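Local coordinates for protein putative peptidase (Chlamydophila abortus, PDB 3CE2) that probably acts as a zinc-dependent oligopeptidase of the M3B family, cleaving a variety of small bioactive peptides, at residues N283-V288 against F475-Y480. Numbering follows the deposited sequence.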
loop_
_atom_site.group_PDB
_atom_site.type_symbol
_atom_site.label_atom_id
_atom_site.label_comp_id
_atom_site.label_asym_id
_atom_site.label_seq_id
_atom_site.Cartn_x
_atom_site.Cartn_y
_atom_site.Cartn_z
ATOM N N ASN A 283 9.443 7.814 -16.843
ATOM C CA ASN A 283 10.430 6.855 -17.321
ATOM C C ASN A 283 10.106 5.458 -16.875
ATOM O O ASN A 283 10.478 4.475 -17.522
ATOM C CB ASN A 283 11.846 7.241 -16.882
ATOM C CG ASN A 283 12.316 8.524 -17.531
ATOM O OD1 ASN A 283 11.953 8.826 -18.679
ATOM N ND2 ASN A 283 13.096 9.310 -16.792
ATOM N N LEU A 284 9.407 5.361 -15.756
ATOM C CA LEU A 284 8.975 4.067 -15.296
ATOM C C LEU A 284 8.117 3.464 -16.398
ATOM O O LEU A 284 8.338 2.329 -16.827
ATOM C CB LEU A 284 8.191 4.205 -14.005
ATOM C CG LEU A 284 7.532 2.900 -13.574
ATOM C CD1 LEU A 284 8.572 1.938 -12.995
ATOM C CD2 LEU A 284 6.387 3.214 -12.589
ATOM N N ILE A 285 7.161 4.240 -16.893
ATOM C CA ILE A 285 6.295 3.748 -17.964
ATOM C C ILE A 285 7.087 3.345 -19.222
ATOM O O ILE A 285 6.849 2.273 -19.806
ATOM C CB ILE A 285 5.231 4.793 -18.353
ATOM C CG1 ILE A 285 4.226 4.980 -17.214
ATOM C CG2 ILE A 285 4.512 4.357 -19.617
ATOM C CD1 ILE A 285 3.437 6.269 -17.315
ATOM N N ASP A 286 8.031 4.198 -19.632
ATOM C CA ASP A 286 8.788 3.944 -20.846
ATOM C C ASP A 286 9.637 2.691 -20.673
ATOM O O ASP A 286 9.584 1.768 -21.503
ATOM C CB ASP A 286 9.616 5.164 -21.265
ATOM C CG ASP A 286 8.742 6.446 -21.451
ATOM O OD1 ASP A 286 7.511 6.327 -21.661
ATOM O OD2 ASP A 286 9.273 7.590 -21.383
ATOM N N ILE A 287 10.391 2.616 -19.586
ATOM C CA ILE A 287 11.277 1.465 -19.412
ATOM C C ILE A 287 10.481 0.170 -19.325
ATOM O O ILE A 287 10.862 -0.843 -19.905
ATOM C CB ILE A 287 12.241 1.611 -18.208
ATOM C CG1 ILE A 287 13.601 2.128 -18.672
ATOM C CG2 ILE A 287 12.535 0.277 -17.632
ATOM C CD1 ILE A 287 13.624 3.616 -19.083
ATOM N N VAL A 288 9.358 0.213 -18.617
ATOM C CA VAL A 288 8.553 -0.975 -18.454
ATOM C C VAL A 288 7.995 -1.447 -19.795
ATOM O O VAL A 288 8.094 -2.625 -20.118
ATOM C CB VAL A 288 7.442 -0.776 -17.415
ATOM C CG1 VAL A 288 6.461 -1.915 -17.495
ATOM C CG2 VAL A 288 8.046 -0.749 -16.025
ATOM N N PHE A 475 -1.861 0.307 -15.840
ATOM C CA PHE A 475 -2.858 1.223 -15.260
ATOM C C PHE A 475 -2.254 2.631 -15.255
ATOM O O PHE A 475 -2.916 3.617 -15.652
ATOM C CB PHE A 475 -3.353 0.844 -13.839
ATOM C CG PHE A 475 -4.060 -0.543 -13.712
ATOM C CD1 PHE A 475 -4.618 -1.211 -14.810
ATOM C CD2 PHE A 475 -4.226 -1.143 -12.440
ATOM C CE1 PHE A 475 -5.294 -2.457 -14.652
ATOM C CE2 PHE A 475 -4.893 -2.368 -12.285
ATOM C CZ PHE A 475 -5.428 -3.024 -13.405
ATOM N N ALA A 476 -0.990 2.731 -14.846
ATOM C CA ALA A 476 -0.329 4.051 -14.742
ATOM C C ALA A 476 -0.263 4.823 -16.045
ATOM O O ALA A 476 -0.546 6.022 -16.049
ATOM C CB ALA A 476 1.035 3.939 -14.140
ATOM N N SER A 477 0.089 4.181 -17.155
ATOM C CA SER A 477 0.106 4.946 -18.407
ATOM C C SER A 477 -1.298 5.313 -18.829
ATOM O O SER A 477 -1.544 6.431 -19.336
ATOM C CB SER A 477 0.817 4.226 -19.549
ATOM O OG SER A 477 0.708 2.850 -19.363
ATOM N N PHE A 478 -2.219 4.374 -18.619
ATOM C CA PHE A 478 -3.605 4.650 -18.928
ATOM C C PHE A 478 -4.040 5.908 -18.196
ATOM O O PHE A 478 -4.546 6.862 -18.803
ATOM C CB PHE A 478 -4.507 3.490 -18.545
ATOM C CG PHE A 478 -5.931 3.743 -18.881
ATOM C CD1 PHE A 478 -6.290 4.072 -20.174
ATOM C CD2 PHE A 478 -6.916 3.718 -17.896
ATOM C CE1 PHE A 478 -7.611 4.336 -20.489
ATOM C CE2 PHE A 478 -8.248 3.986 -18.210
ATOM C CZ PHE A 478 -8.591 4.292 -19.506
ATOM N N GLU A 479 -3.806 5.922 -16.888
ATOM C CA GLU A 479 -4.217 7.038 -16.061
ATOM C C GLU A 479 -3.488 8.311 -16.510
ATOM O O GLU A 479 -3.999 9.436 -16.427
ATOM C CB GLU A 479 -3.963 6.701 -14.587
ATOM C CG GLU A 479 -4.271 7.810 -13.629
ATOM C CD GLU A 479 -4.170 7.390 -12.148
ATOM O OE1 GLU A 479 -3.445 6.412 -11.820
ATOM O OE2 GLU A 479 -4.823 8.061 -11.300
ATOM N N TYR A 480 -2.285 8.132 -17.017
ATOM C CA TYR A 480 -1.541 9.261 -17.490
ATOM C C TYR A 480 -2.145 9.811 -18.779
ATOM O O TYR A 480 -2.379 11.016 -18.890
ATOM C CB TYR A 480 -0.110 8.839 -17.718
ATOM C CG TYR A 480 0.746 9.938 -18.251
ATOM C CD1 TYR A 480 1.339 10.865 -17.390
ATOM C CD2 TYR A 480 0.973 10.057 -19.618
ATOM C CE1 TYR A 480 2.133 11.884 -17.878
ATOM C CE2 TYR A 480 1.758 11.066 -20.118
ATOM C CZ TYR A 480 2.342 11.970 -19.246
ATOM O OH TYR A 480 3.126 12.966 -19.758
#
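Ile-285 meets Ser-477 with both arms of its side chain, a worked example of how one branched side chain can meet a neighbouring helix at small residues, here Ala-476 and Ser-477. Ile-285 CG2 lies anti to the backbone N and rests on Ser-477 CB at 3.7 Å. The other arm has CG1 anti to the carbonyl carbon (chi1 -68°) and an extended second torsion (161°), which carries Ile-285 CD1 over the backbone of the longer helix, 3.7 Å from Ser-477 CA. Ile-285 CD1 also lies 4.2 Å from Ala-476 C and, at the margin, 4.4 Å from Tyr-480 CB, so that it sits among three residues spanning one helical turn. No hydrogen bond crosses between the segments. Ser-477 turns OG back to Leu-474 O and Val-473 O, which satisfies the buried hydroxyl within its own helix and leaves CB to meet the isoleucine. Just outside the segment, Tyr-281 of helix 278-289 hydrogen-bonds through OH to Ala-476 O, adding a polar link, while Leu-284 and Val-288 extend the apolar layer to Val-473. The segment axes approach to 10.0 Å, with 127° between their N-to-C directions. The arrangement is helix-to-helix packing, joining helix 278-289 to the long helix 451-487 inside the largely helical M3 peptidase fold.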